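Long-range contacts in Cow rumen GH26 endo-mannanase (Metagenome, PDB 6UEH), which hydrolyses internal beta-1,4-mannosidic linkages of mannans, probably including galactomannan, as an endo-acting enzyme of glycoside hydrolase family 26: residues 211-216 against 242-247; 269-274 against 329-334; 197-202 against 229-234. One frame throughout, in Å; residues are numbered along the deposited sequence.

Interaction 1: 211-216 against 242-247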
ATOM      1  N   ASN A 211      25.303  -6.312   9.721  1.00 18.20           N
ATOM      2  CA  ASN A 211      25.602  -7.071   8.505  1.00 18.70           C
ATOM      3  C   ASN A 211      27.037  -7.619   8.501  1.00 18.71           C
ATOM      4  O   ASN A 211      27.875  -7.166   9.277  1.00 18.62           O
ATOM      5  CB  ASN A 211      25.365  -6.190   7.275  1.00 17.89           C
ATOM      6  CG  ASN A 211      26.372  -5.066   7.163  1.00 18.16           C
ATOM      7  OD1 ASN A 211      27.490  -5.267   6.684  1.00 17.88           O
ATOM      8  ND2 ASN A 211      25.981  -3.872   7.597  1.00 17.63           N
ATOM      9  N   PRO A 212      27.322  -8.604   7.630  1.00 18.90           N
ATOM     10  CA  PRO A 212      28.657  -9.219   7.619  1.00 19.33           C
ATOM     11  C   PRO A 212      29.742  -8.429   6.883  1.00 21.03           C
ATOM     12  O   PRO A 212      30.882  -8.894   6.837  1.00 22.84           O
ATOM     13  CB  PRO A 212      28.418 -10.558   6.903  1.00 18.94           C
ATOM     14  CG  PRO A 212      26.936 -10.768   6.928  1.00 19.42           C
ATOM     15  CD  PRO A 212      26.359  -9.396   6.848  1.00 19.18           C
ATOM     16  N   LEU A 213      29.406  -7.268   6.328  1.00 20.95           N
ATOM     17  CA  LEU A 213      30.341  -6.527   5.482  1.00 21.35           C
ATOM     18  C   LEU A 213      31.016  -5.365   6.206  1.00 21.59           C
ATOM     19  O   LEU A 213      32.239  -5.231   6.180  1.00 21.68           O
ATOM     20  CB  LEU A 213      29.618  -6.006   4.239  1.00 21.58           C
ATOM     21  CG  LEU A 213      29.021  -7.084   3.333  1.00 20.68           C
ATOM     22  CD1 LEU A 213      28.247  -6.461   2.184  1.00 20.84           C
ATOM     23  CD2 LEU A 213      30.113  -8.004   2.807  1.00 20.50           C
ATOM     24  N   TYR A 214      30.208  -4.522   6.838  1.00 21.26           N
ATOM     25  CA  TYR A 214      30.709  -3.362   7.564  1.00 21.37           C
ATOM     26  C   TYR A 214      29.960  -3.227   8.884  1.00 22.09           C
ATOM     27  O   TYR A 214      29.815  -2.130   9.425  1.00 22.82           O
ATOM     28  CB  TYR A 214      30.554  -2.091   6.723  1.00 21.91           C
ATOM     29  CG  TYR A 214      29.154  -1.881   6.184  1.00 21.03           C
ATOM     30  CD1 TYR A 214      28.762  -2.443   4.975  1.00 20.80           C
ATOM     31  CD2 TYR A 214      28.223  -1.125   6.885  1.00 21.25           C
ATOM     32  CE1 TYR A 214      27.485  -2.258   4.479  1.00 21.29           C
ATOM     33  CE2 TYR A 214      26.939  -0.934   6.395  1.00 20.90           C
ATOM     34  CZ  TYR A 214      26.577  -1.502   5.192  1.00 21.72           C
ATOM     35  OH  TYR A 214      25.303  -1.318   4.698  1.00 23.26           O
ATOM     36  N   GLY A 215      29.492  -4.361   9.394  1.00 21.91           N
ATOM     37  CA  GLY A 215      28.613  -4.390  10.547  1.00 22.17           C
ATOM     38  C   GLY A 215      29.152  -3.741  11.803  1.00 23.06           C
ATOM     39  O   GLY A 215      30.341  -3.831  12.111  1.00 23.69           O
ATOM     40  N   TRP A 216      28.261  -3.069  12.525  1.00 22.52           N
ATOM     41  CA  TRP A 216      28.585  -2.506  13.827  1.00 23.52           C
ATOM     42  C   TRP A 216      27.335  -2.536  14.697  1.00 23.00           C
ATOM     43  O   TRP A 216      26.356  -3.202  14.354  1.00 22.06           O
ATOM     44  CB  TRP A 216      29.149  -1.084  13.696  1.00 25.46           C
ATOM     45  CG  TRP A 216      28.321  -0.119  12.883  1.00 24.94           C
ATOM     46  CD1 TRP A 216      28.052  -0.188  11.544  1.00 23.70           C
ATOM     47  CD2 TRP A 216      27.694   1.083  13.354  1.00 24.71           C
ATOM     48  NE1 TRP A 216      27.281   0.883  11.159  1.00 23.28           N
ATOM     49  CE2 TRP A 216      27.049   1.679  12.250  1.00 24.01           C
ATOM     50  CE3 TRP A 216      27.608   1.708  14.603  1.00 25.18           C
ATOM     51  CZ2 TRP A 216      26.329   2.868  12.357  1.00 24.61           C
ATOM     52  CZ3 TRP A 216      26.893   2.891  14.707  1.00 25.63           C
ATOM     53  CH2 TRP A 216      26.263   3.457  13.592  1.00 25.63           C
ATOM     54  N   ASN A 242      22.696  -4.839   2.595  1.00 18.88           N
ATOM     55  CA  ASN A 242      23.513  -4.616   1.407  1.00 20.45           C
ATOM     56  C   ASN A 242      24.233  -5.874   0.933  1.00 20.92           C
ATOM     57  O   ASN A 242      24.417  -6.825   1.689  1.00 17.74           O
ATOM     58  CB  ASN A 242      24.554  -3.520   1.667  1.00 21.64           C
ATOM     59  CG  ASN A 242      23.951  -2.127   1.702  1.00 22.51           C
ATOM     60  OD1 ASN A 242      22.854  -1.917   2.220  1.00 21.63           O
ATOM     61  ND2 ASN A 242      24.673  -1.164   1.139  1.00 20.45           N
ATOM     62  N   VAL A 243      24.640  -5.864  -0.332  1.00 22.56           N
ATOM     63  CA  VAL A 243      25.536  -6.881  -0.867  1.00 23.11           C
ATOM     64  C   VAL A 243      26.775  -6.172  -1.406  1.00 23.99           C
ATOM     65  O   VAL A 243      26.722  -4.975  -1.692  1.00 24.16           O
ATOM     66  CB  VAL A 243      24.870  -7.715  -1.986  1.00 21.05           C
ATOM     67  CG1 VAL A 243      23.648  -8.453  -1.452  1.00 20.29           C
ATOM     68  CG2 VAL A 243      24.500  -6.827  -3.170  1.00 22.21           C
ATOM     69  N   PRO A 244      27.902  -6.894  -1.528  1.00 24.92           N
ATOM     70  CA  PRO A 244      29.068  -6.263  -2.156  1.00 25.68           C
ATOM     71  C   PRO A 244      28.790  -5.911  -3.613  1.00 27.51           C
ATOM     72  O   PRO A 244      28.182  -6.713  -4.320  1.00 28.73           O
ATOM     73  CB  PRO A 244      30.155  -7.340  -2.052  1.00 26.94           C
ATOM     74  CG  PRO A 244      29.709  -8.228  -0.937  1.00 25.79           C
ATOM     75  CD  PRO A 244      28.214  -8.236  -1.007  1.00 21.78           C
ATOM     76  N   LYS A 245      29.210  -4.725  -4.047  1.00 28.00           N
ATOM     77  CA  LYS A 245      29.060  -4.334  -5.444  1.00 29.49           C
ATOM     78  C   LYS A 245      29.856  -5.279  -6.335  1.00 30.46           C
ATOM     79  O   LYS A 245      29.331  -5.833  -7.300  1.00 30.69           O
ATOM     80  CB  LYS A 245      29.522  -2.893  -5.666  1.00 31.52           C
ATOM     81  CG  LYS A 245      28.680  -1.836  -4.977  1.00 30.76           C
ATOM     82  CD  LYS A 245      29.225  -0.448  -5.284  1.00 33.66           C
ATOM     83  CE  LYS A 245      28.401   0.643  -4.624  1.00 34.72           C
ATOM     84  NZ  LYS A 245      28.954   1.994  -4.917  1.00 38.44           N
ATOM     85  N   ASP A 246      31.128  -5.452  -5.993  1.00 31.48           N
ATOM     86  CA  ASP A 246      32.007  -6.381  -6.692  1.00 32.90           C
ATOM     87  C   ASP A 246      32.000  -7.730  -5.981  1.00 31.23           C
ATOM     88  O   ASP A 246      32.855  -8.007  -5.142  1.00 30.92           O
ATOM     89  CB  ASP A 246      33.427  -5.816  -6.769  1.00 35.10           C
ATOM     90  CG  ASP A 246      34.395  -6.750  -7.472  1.00 36.98           C
ATOM     91  OD1 ASP A 246      33.941  -7.601  -8.264  1.00 37.66           O
ATOM     92  OD2 ASP A 246      35.615  -6.622  -7.237  1.00 38.22           O
ATOM     93  N   PHE A 247      31.025  -8.567  -6.321  1.00 30.71           N
ATOM     94  CA  PHE A 247      30.830  -9.828  -5.620  1.00 27.98           C
ATOM     95  C   PHE A 247      31.745 -10.929  -6.149  1.00 32.70           C
ATOM     96  O   PHE A 247      31.942 -11.947  -5.487  1.00 31.66           O
ATOM     97  CB  PHE A 247      29.370 -10.267  -5.719  1.00 27.81           C
ATOM     98  CG  PHE A 247      28.981 -11.307  -4.708  1.00 26.48           C
ATOM     99  CD1 PHE A 247      28.951 -10.999  -3.358  1.00 24.94           C
ATOM    100  CD2 PHE A 247      28.637 -12.589  -5.105  1.00 28.49           C
ATOM    101  CE1 PHE A 247      28.591 -11.950  -2.421  1.00 26.67           C
ATOM    102  CE2 PHE A 247      28.273 -13.545  -4.173  1.00 27.01           C
ATOM    103  CZ  PHE A 247      28.251 -13.225  -2.829  1.00 27.44           C
TER
HETATM  104  O   HOH W   1      23.708  -3.795   5.033  1.00 22.68           O

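Interaction 2: 269-274 against 329-334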
ATOM      1  N   PHE A 269      26.347  -9.601  -7.705  1.00 24.77           N
ATOM      2  CA  PHE A 269      25.637 -10.566  -6.871  1.00 23.19           C
ATOM      3  C   PHE A 269      24.438 -11.123  -7.639  1.00 23.48           C
ATOM      4  O   PHE A 269      23.544 -10.374  -8.031  1.00 22.48           O
ATOM      5  CB  PHE A 269      25.193  -9.889  -5.566  1.00 21.31           C
ATOM      6  CG  PHE A 269      24.559 -10.814  -4.560  1.00 20.21           C
ATOM      7  CD1 PHE A 269      23.201 -11.090  -4.604  1.00 20.30           C
ATOM      8  CD2 PHE A 269      25.313 -11.360  -3.533  1.00 19.56           C
ATOM      9  CE1 PHE A 269      22.611 -11.921  -3.662  1.00 20.08           C
ATOM     10  CE2 PHE A 269      24.731 -12.190  -2.586  1.00 19.62           C
ATOM     11  CZ  PHE A 269      23.380 -12.472  -2.651  1.00 19.06           C
ATOM     12  N   LYS A 270      24.434 -12.432  -7.870  1.00 23.94           N
ATOM     13  CA  LYS A 270      23.331 -13.074  -8.579  1.00 24.54           C
ATOM     14  C   LYS A 270      22.158 -13.315  -7.632  1.00 22.46           C
ATOM     15  O   LYS A 270      22.195 -14.226  -6.805  1.00 21.95           O
ATOM     16  CB  LYS A 270      23.786 -14.390  -9.215  1.00 26.28           C
ATOM     17  CG  LYS A 270      24.786 -14.213 -10.348  1.00 29.11           C
ATOM     18  CD  LYS A 270      25.099 -15.539 -11.026  1.00 32.08           C
ATOM     19  CE  LYS A 270      26.088 -15.357 -12.167  1.00 35.74           C
ATOM     20  NZ  LYS A 270      27.372 -14.760 -11.702  1.00 35.55           N
ATOM     21  N   THR A 271      21.125 -12.489  -7.764  1.00 20.85           N
ATOM     22  CA  THR A 271      19.987 -12.506  -6.846  1.00 19.46           C
ATOM     23  C   THR A 271      19.349 -13.889  -6.705  1.00 20.01           C
ATOM     24  O   THR A 271      19.093 -14.350  -5.593  1.00 18.79           O
ATOM     25  CB  THR A 271      18.905 -11.499  -7.293  1.00 20.29           C
ATOM     26  OG1 THR A 271      19.404 -10.166  -7.138  1.00 20.25           O
ATOM     27  CG2 THR A 271      17.642 -11.659  -6.460  1.00 19.69           C
ATOM     28  N   ALA A 272      19.108 -14.548  -7.833  1.00 21.83           N
ATOM     29  CA  ALA A 272      18.440 -15.847  -7.833  1.00 23.35           C
ATOM     30  C   ALA A 272      19.241 -16.914  -7.086  1.00 23.03           C
ATOM     31  O   ALA A 272      18.674 -17.878  -6.575  1.00 23.70           O
ATOM     32  CB  ALA A 272      18.169 -16.301  -9.262  1.00 25.62           C
ATOM     33  N   ASP A 273      20.557 -16.738  -7.012  1.00 22.92           N
ATOM     34  CA  ASP A 273      21.416 -17.748  -6.405  1.00 22.86           C
ATOM     35  C   ASP A 273      21.472 -17.668  -4.883  1.00 20.53           C
ATOM     36  O   ASP A 273      21.992 -18.578  -4.236  1.00 20.33           O
ATOM     37  CB  ASP A 273      22.836 -17.653  -6.972  1.00 23.79           C
ATOM     38  CG  ASP A 273      22.950 -18.259  -8.355  1.00 27.90           C
ATOM     39  OD1 ASP A 273      22.028 -19.002  -8.750  1.00 30.10           O
ATOM     40  OD2 ASP A 273      23.961 -18.003  -9.044  1.00 29.56           O
ATOM     41  N   CYS A 274      20.931 -16.600  -4.302  1.00 19.81           N
ATOM     42  CA  CYS A 274      21.015 -16.430  -2.854  1.00 19.00           C
ATOM     43  C   CYS A 274      20.216 -17.507  -2.120  1.00 19.58           C
ATOM     44  O   CYS A 274      20.426 -17.739  -0.932  1.00 21.12           O
ATOM     45  CB  CYS A 274      20.536 -15.036  -2.433  1.00 18.05           C
ATOM     46  SG  CYS A 274      18.749 -14.793  -2.445  1.00 21.24           S
ATOM     47  N   TRP A 329      16.883  -7.627  -4.228  1.00 15.82           N
ATOM     48  CA  TRP A 329      16.046  -8.810  -4.048  1.00 17.01           C
ATOM     49  C   TRP A 329      14.883  -8.890  -5.042  1.00 18.18           C
ATOM     50  O   TRP A 329      14.193  -9.906  -5.106  1.00 19.20           O
ATOM     51  CB  TRP A 329      15.514  -8.886  -2.611  1.00 17.00           C
ATOM     52  CG  TRP A 329      14.947  -7.608  -2.059  1.00 16.58           C
ATOM     53  CD1 TRP A 329      13.711  -7.085  -2.303  1.00 17.58           C
ATOM     54  CD2 TRP A 329      15.588  -6.713  -1.143  1.00 17.59           C
ATOM     55  NE1 TRP A 329      13.547  -5.911  -1.605  1.00 17.38           N
ATOM     56  CE2 TRP A 329      14.685  -5.661  -0.884  1.00 17.93           C
ATOM     57  CE3 TRP A 329      16.842  -6.693  -0.520  1.00 19.11           C
ATOM     58  CZ2 TRP A 329      14.995  -4.603  -0.029  1.00 17.98           C
ATOM     59  CZ3 TRP A 329      17.147  -5.642   0.327  1.00 19.31           C
ATOM     60  CH2 TRP A 329      16.227  -4.610   0.563  1.00 18.55           C
ATOM     61  N   GLY A 330      14.675  -7.836  -5.825  1.00 18.75           N
ATOM     62  CA  GLY A 330      13.621  -7.841  -6.829  1.00 18.79           C
ATOM     63  C   GLY A 330      14.167  -7.926  -8.242  1.00 19.91           C
ATOM     64  O   GLY A 330      13.414  -7.969  -9.217  1.00 19.69           O
ATOM     65  N   LYS A 331      15.491  -7.962  -8.339  1.00 20.35           N
ATOM     66  CA  LYS A 331      16.202  -7.892  -9.611  1.00 22.25           C
ATOM     67  C   LYS A 331      15.935  -9.086 -10.526  1.00 23.65           C
ATOM     68  O   LYS A 331      16.028  -8.972 -11.747  1.00 24.81           O
ATOM     69  CB  LYS A 331      17.704  -7.770  -9.342  1.00 21.98           C
ATOM     70  CG  LYS A 331      18.561  -7.444 -10.548  1.00 23.96           C
ATOM     71  CD  LYS A 331      20.012  -7.297 -10.122  1.00 24.61           C
ATOM     72  CE  LYS A 331      20.916  -6.955 -11.295  1.00 27.78           C
ATOM     73  NZ  LYS A 331      22.323  -6.786 -10.844  1.00 29.54           N
ATOM     74  N   ALA A 332      15.607 -10.230  -9.933  1.00 23.80           N
ATOM     75  CA  ALA A 332      15.413 -11.458 -10.699  1.00 24.88           C
ATOM     76  C   ALA A 332      13.942 -11.733 -11.010  1.00 24.09           C
ATOM     77  O   ALA A 332      13.602 -12.792 -11.538  1.00 24.45           O
ATOM     78  CB  ALA A 332      16.019 -12.636  -9.957  1.00 24.57           C
ATOM     79  N   GLY A 333      13.071 -10.785 -10.680  1.00 22.43           N
ATOM     80  CA  GLY A 333      11.662 -10.917 -11.006  1.00 22.71           C
ATOM     81  C   GLY A 333      10.785 -11.359  -9.850  1.00 21.78           C
ATOM     82  O   GLY A 333      11.278 -11.724  -8.782  1.00 20.26           O
ATOM     83  N   ALA A 334       9.475 -11.336 -10.077  1.00 21.41           N
ATOM     84  CA  ALA A 334       8.494 -11.617  -9.033  1.00 20.61           C
ATOM     85  C   ALA A 334       8.583 -13.047  -8.505  1.00 21.12           C
ATOM     86  O   ALA A 334       8.569 -13.264  -7.296  1.00 20.32           O
ATOM     87  CB  ALA A 334       7.088 -11.336  -9.551  1.00 20.64           C
TER
HETATM   88  O   HOH W   2      22.925  -9.640 -10.612  1.00 37.01           O

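Interaction 3: 197-202 against 229-234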
ATOM      1  N   GLY A 197       2.019  18.108  20.244  1.00 21.69           N
ATOM      2  CA  GLY A 197       1.701  17.740  21.611  1.00 22.76           C
ATOM      3  C   GLY A 197       1.587  16.234  21.766  1.00 21.19           C
ATOM      4  O   GLY A 197       1.326  15.731  22.857  1.00 19.43           O
ATOM      5  N   LYS A 198       1.790  15.515  20.665  1.00 20.98           N
ATOM      6  CA  LYS A 198       1.673  14.061  20.650  1.00 20.66           C
ATOM      7  C   LYS A 198       2.961  13.392  20.182  1.00 20.13           C
ATOM      8  O   LYS A 198       3.766  13.998  19.476  1.00 19.92           O
ATOM      9  CB  LYS A 198       0.526  13.617  19.735  1.00 21.01           C
ATOM     10  CG  LYS A 198      -0.784  14.365  19.923  1.00 22.87           C
ATOM     11  CD  LYS A 198      -1.480  13.967  21.212  1.00 25.58           C
ATOM     12  CE  LYS A 198      -2.845  14.632  21.317  1.00 27.68           C
ATOM     13  NZ  LYS A 198      -3.539  14.268  22.581  1.00 29.05           N
ATOM     14  N   TYR A 199       3.139  12.134  20.574  1.00 19.23           N
ATOM     15  CA  TYR A 199       4.156  11.271  19.983  1.00 18.31           C
ATOM     16  C   TYR A 199       3.496  10.286  19.018  1.00 18.17           C
ATOM     17  O   TYR A 199       2.345   9.899  19.217  1.00 20.99           O
ATOM     18  CB  TYR A 199       4.918  10.497  21.059  1.00 18.51           C
ATOM     19  CG  TYR A 199       6.005  11.266  21.775  1.00 19.02           C
ATOM     20  CD1 TYR A 199       7.190  11.595  21.131  1.00 18.85           C
ATOM     21  CD2 TYR A 199       5.863  11.629  23.108  1.00 20.12           C
ATOM     22  CE1 TYR A 199       8.194  12.283  21.787  1.00 20.21           C
ATOM     23  CE2 TYR A 199       6.863  12.316  23.776  1.00 21.47           C
ATOM     24  CZ  TYR A 199       8.025  12.641  23.110  1.00 21.41           C
ATOM     25  OH  TYR A 199       9.025  13.323  23.765  1.00 21.41           O
ATOM     26  N   PRO A 200       4.221   9.868  17.971  1.00 16.77           N
ATOM     27  CA  PRO A 200       3.688   8.790  17.132  1.00 16.18           C
ATOM     28  C   PRO A 200       3.596   7.493  17.929  1.00 16.57           C
ATOM     29  O   PRO A 200       4.410   7.278  18.827  1.00 16.23           O
ATOM     30  CB  PRO A 200       4.719   8.676  16.007  1.00 16.28           C
ATOM     31  CG  PRO A 200       5.987   9.177  16.621  1.00 16.00           C
ATOM     32  CD  PRO A 200       5.565  10.291  17.539  1.00 16.38           C
ATOM     33  N   ALA A 201       2.619   6.652  17.613  1.00 15.84           N
ATOM     34  CA  ALA A 201       2.451   5.389  18.324  1.00 15.91           C
ATOM     35  C   ALA A 201       3.448   4.350  17.822  1.00 15.70           C
ATOM     36  O   ALA A 201       4.014   3.584  18.605  1.00 15.84           O
ATOM     37  CB  ALA A 201       1.025   4.879  18.170  1.00 15.87           C
ATOM     38  N   ILE A 202       3.653   4.335  16.510  1.00 15.39           N
ATOM     39  CA  ILE A 202       4.552   3.386  15.864  1.00 15.20           C
ATOM     40  C   ILE A 202       5.904   4.036  15.569  1.00 17.69           C
ATOM     41  O   ILE A 202       5.966   5.151  15.056  1.00 15.19           O
ATOM     42  CB  ILE A 202       3.934   2.843  14.551  1.00 14.90           C
ATOM     43  CG1 ILE A 202       2.718   1.966  14.862  1.00 14.94           C
ATOM     44  CG2 ILE A 202       4.960   2.067  13.737  1.00 15.76           C
ATOM     45  CD1 ILE A 202       1.990   1.461  13.632  1.00 14.70           C
ATOM     46  N   LYS A 229       8.936  -1.599  25.511  1.00 19.71           N
ATOM     47  CA  LYS A 229       8.844  -2.019  26.906  1.00 22.77           C
ATOM     48  C   LYS A 229       8.791  -0.855  27.894  1.00 23.49           C
ATOM     49  O   LYS A 229       8.231  -0.989  28.982  1.00 24.64           O
ATOM     50  CB  LYS A 229      10.021  -2.936  27.253  1.00 26.65           C
ATOM     51  CG  LYS A 229      10.104  -4.186  26.385  1.00 29.17           C
ATOM     52  CD  LYS A 229       9.091  -5.243  26.808  1.00 32.71           C
ATOM     53  CE  LYS A 229       9.577  -6.013  28.029  1.00 36.91           C
ATOM     54  NZ  LYS A 229       8.606  -7.052  28.472  1.00 39.54           N
ATOM     55  N   GLU A 230       9.365   0.286  27.525  1.00 23.49           N
ATOM     56  CA  GLU A 230       9.425   1.412  28.451  1.00 26.40           C
ATOM     57  C   GLU A 230       8.470   2.548  28.086  1.00 24.50           C
ATOM     58  O   GLU A 230       7.962   3.237  28.969  1.00 24.01           O
ATOM     59  CB  GLU A 230      10.856   1.943  28.548  1.00 32.00           C
ATOM     60  CG  GLU A 230      11.820   0.962  29.204  1.00 37.54           C
ATOM     61  CD  GLU A 230      13.186   1.561  29.469  1.00 43.72           C
ATOM     62  OE1 GLU A 230      13.516   2.598  28.855  1.00 45.14           O
ATOM     63  OE2 GLU A 230      13.931   0.993  30.296  1.00 47.21           O
ATOM     64  N   ARG A 231       8.214   2.742  26.796  1.00 22.37           N
ATOM     65  CA  ARG A 231       7.314   3.814  26.375  1.00 24.71           C
ATOM     66  C   ARG A 231       5.944   3.302  25.945  1.00 23.53           C
ATOM     67  O   ARG A 231       5.028   4.090  25.712  1.00 25.03           O
ATOM     68  CB  ARG A 231       7.946   4.626  25.245  1.00 25.80           C
ATOM     69  CG  ARG A 231       9.152   5.428  25.689  1.00 29.25           C
ATOM     70  CD  ARG A 231       9.331   6.669  24.841  1.00 30.66           C
ATOM     71  NE  ARG A 231      10.556   6.616  24.052  1.00 30.72           N
ATOM     72  CZ  ARG A 231      10.997   7.616  23.297  1.00 32.12           C
ATOM     73  NH1 ARG A 231      12.124   7.483  22.611  1.00 32.44           N
ATOM     74  NH2 ARG A 231      10.309   8.750  23.231  1.00 32.45           N
ATOM     75  N   GLY A 232       5.806   1.984  25.844  1.00 21.31           N
ATOM     76  CA  GLY A 232       4.532   1.369  25.516  1.00 20.58           C
ATOM     77  C   GLY A 232       4.130   1.540  24.063  1.00 19.39           C
ATOM     78  O   GLY A 232       2.945   1.506  23.728  1.00 17.97           O
ATOM     79  N   GLY A 233       5.123   1.716  23.197  1.00 18.07           N
ATOM     80  CA  GLY A 233       4.866   1.931  21.787  1.00 17.04           C
ATOM     81  C   GLY A 233       4.885   0.665  20.955  1.00 16.88           C
ATOM     82  O   GLY A 233       5.111  -0.433  21.468  1.00 16.08           O
ATOM     83  N   ILE A 234       4.637   0.833  19.660  1.00 15.99           N
ATOM     84  CA  ILE A 234       4.651  -0.260  18.700  1.00 15.09           C
ATOM     85  C   ILE A 234       5.869  -0.116  17.794  1.00 14.71           C
ATOM     86  O   ILE A 234       6.170   0.981  17.333  1.00 15.06           O
ATOM     87  CB  ILE A 234       3.366  -0.274  17.845  1.00 14.92           C
ATOM     88  CG1 ILE A 234       2.134  -0.449  18.739  1.00 15.99           C
ATOM     89  CG2 ILE A 234       3.427  -1.369  16.790  1.00 14.36           C
ATOM     90  CD1 ILE A 234       0.822  -0.372  17.990  1.00 16.97           C
TER

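Interaction 1: 211-216 against 242-247
Leu213 lays its two methyl branches against the ring of Pro244, CD1 at 3.7 Å from Pro244 CD and CD2 at 3.8 Å from Pro244 CG. The two side chains cross at about a right angle, and Leu213 CD1 continues over the backbone just ahead of the proline, 3.9 Å from Val243 C. Tyr214, one residue on, makes the second part of the contact. Its CG sits between the backbone N and the carbonyl carbon (chi1 52°), and the phenol reaches Asn242 with its hydroxyl: Tyr214 OH is 3.4 Å from Asn242 CG. The amide plane of Asn242 stands nearly upright to the phenol ring, the planes 82° apart, while its CB lies at the ring edge. Polar linkage comes from a water, which accepts from Asn242 N at 2.8 Å and is hydrogen-bonded to Tyr214 OH at 3.0 Å, so that phenol and backbone amide share one solvent molecule. Asn211 fixes the shape of the 211-216 loop: its OD1 takes hydrogen bonds from Leu213 N and from Tyr214 N, the second at 2.8 Å and nearly straight (171°), both donors lying somewhat off the carbonyl plane. Its other amide atom, ND2, rests 3.3 Å above one face of the Tyr214 ring toward the rim and donates to Met208 O. Cys261 of strand 261-262 also packs on Leu213, Tyr214 and Asn242, and Tyr284 of helix 280-301 touches Leu213 and hydrogen-bonds Asn242 O. An Asx turn and Asx motif thus present two neighbouring side chains to the next loop, joining the loops that follow strands 202-206 and 234-238 at the C-terminal end of a TIM barrel, the end that carries the active site in this fold.

Interaction 2: 269-274 against 329-334
Thr271 has CG2 anti to its backbone N and OG1 anti to its carbonyl carbon (chi1 -68°), which places methyl and hydroxyl against different residues of segment 329-334. The methyl meets Ala332, CG2 to CB 4.0 Å, and also lies 4.1 Å from Trp329 CA, so it rests on the backbone at the start of that segment. The hydroxyl comes beside Lys331, OG1 to CB 3.7 Å, but its hydrogen bond goes to Trp328 O, just ahead of segment 329-334. Ala272 extends the apolar patch with its CB 4.3 Å from Ala332 CB. Lys331 holds CG anti to its backbone N (chi1 -170°), and beyond CG the chain is fully extended, crossing Thr271 at a slant and carrying the ammonium away to the Phe269 end of the other segment. There NZ donates to a water at 2.9 Å, and this water in turn donates to Phe269 O at 2.8 Å; Thr265 O is a direct second acceptor for the ammonium. Each segment is itself tightly turned. Residues 271-273 belong to a 3-10 segment, with Asp273 N bonded to Lys270 O, whereas Gly330 to Gly333 make a type I beta turn closed by Gly333 N to Gly330 O at 3.2 Å. Gly333 has a positive phi of 101°, at backbone angles where a CB would press on the preceding carbonyl O, and it occupies the N-cap position of helix 334-351. Thr271 touches Ile340 and Ala272 touches Thr336 of that helix, and Cys274 reaches both Ile340 and Trp285. The contact therefore sits between the starts of helices 280-301 and 334-351, joining the loop between strand 261-262 and helix 280-301 to the loop between barrel strand 306-309 and helix 334-351.

Interaction 3: 197-202 against 229-234
Ala201 and Ile202 run beside Gly233 and Ile234 as the two segments enter the barrel, the directions of 199-202 and 231-234 differing by 39°. The approach is closest at the parallel bridge of Ile202 with Ile234, whose CA atoms are 4.6 Å apart. Ile234 N donates to Ala201 O at 3.0 Å in an almost perfectly straight bond (178°), and Trp227 NE1 is a second donor to that oxygen. One residue further, Ile202 CA comes 3.2 Å from Ile234 O in a CA-H...O contact. Gly233 CA passes 3.7 Å from the same Ala201 O, a spot where a CB would be tight against that oxygen. Gly232, with positive phi, takes the chain out of helix 220-230 and turns it toward the strand. The bridge lies at the N-terminal ends of neighbouring parallel strands 202-206 and 234-238, and helix 220-230 between them completes a beta-alpha-beta crossover, the repeating element of the TIM barrel. Both isoleucines project from the same face of the sheet. Each has CG1 anti to its carbonyl carbon, and the CG1 branch of Ile202 packs across Ile234 at 3.8 Å from CB and 3.9 Å from CG2. Tyr447 and Ile170 also pack against Ile202. Nearer the surface, Arg231 brings the edge of its guanidinium to Tyr199, Arg231 NH2 4.4 Å from Tyr199 CE1; Arg231 CZ is 5.9 Å from the ring centroid and 19° off the ring normal, a long cation-pi pair that can be at most weakly attractive. Salt bridges from Arg231 NH1 to Glu186 and from NE to Glu226 fix the group more firmly, while Tyr199 OH is hydrogen-bonded to Glu190.

In the fold
Interactions 1 and 2 are neighbours on the C-terminal, active-site side expected for this barrel. Their centres are 16 Å apart, and they meet through Phe269, whose ring meets that of Phe247 edge-to-face, Phe269 CD2 to Phe247 CE1 3.5 Å, and whose CD2 also lies 3.9 Å from Val243 CG1. Interaction 3 belongs to the N-terminal end, its centre about 32 Å from that of interaction 1 and 37 Å from that of interaction 2. Strands 202-206 and 234-238 connect the two ends: they start at interaction 3 and lead to the loops of interaction 1. The calcium ion is held elsewhere, by Glu13, Glu15, Ser37, Gly40 and Asp126 of the CBM6 region.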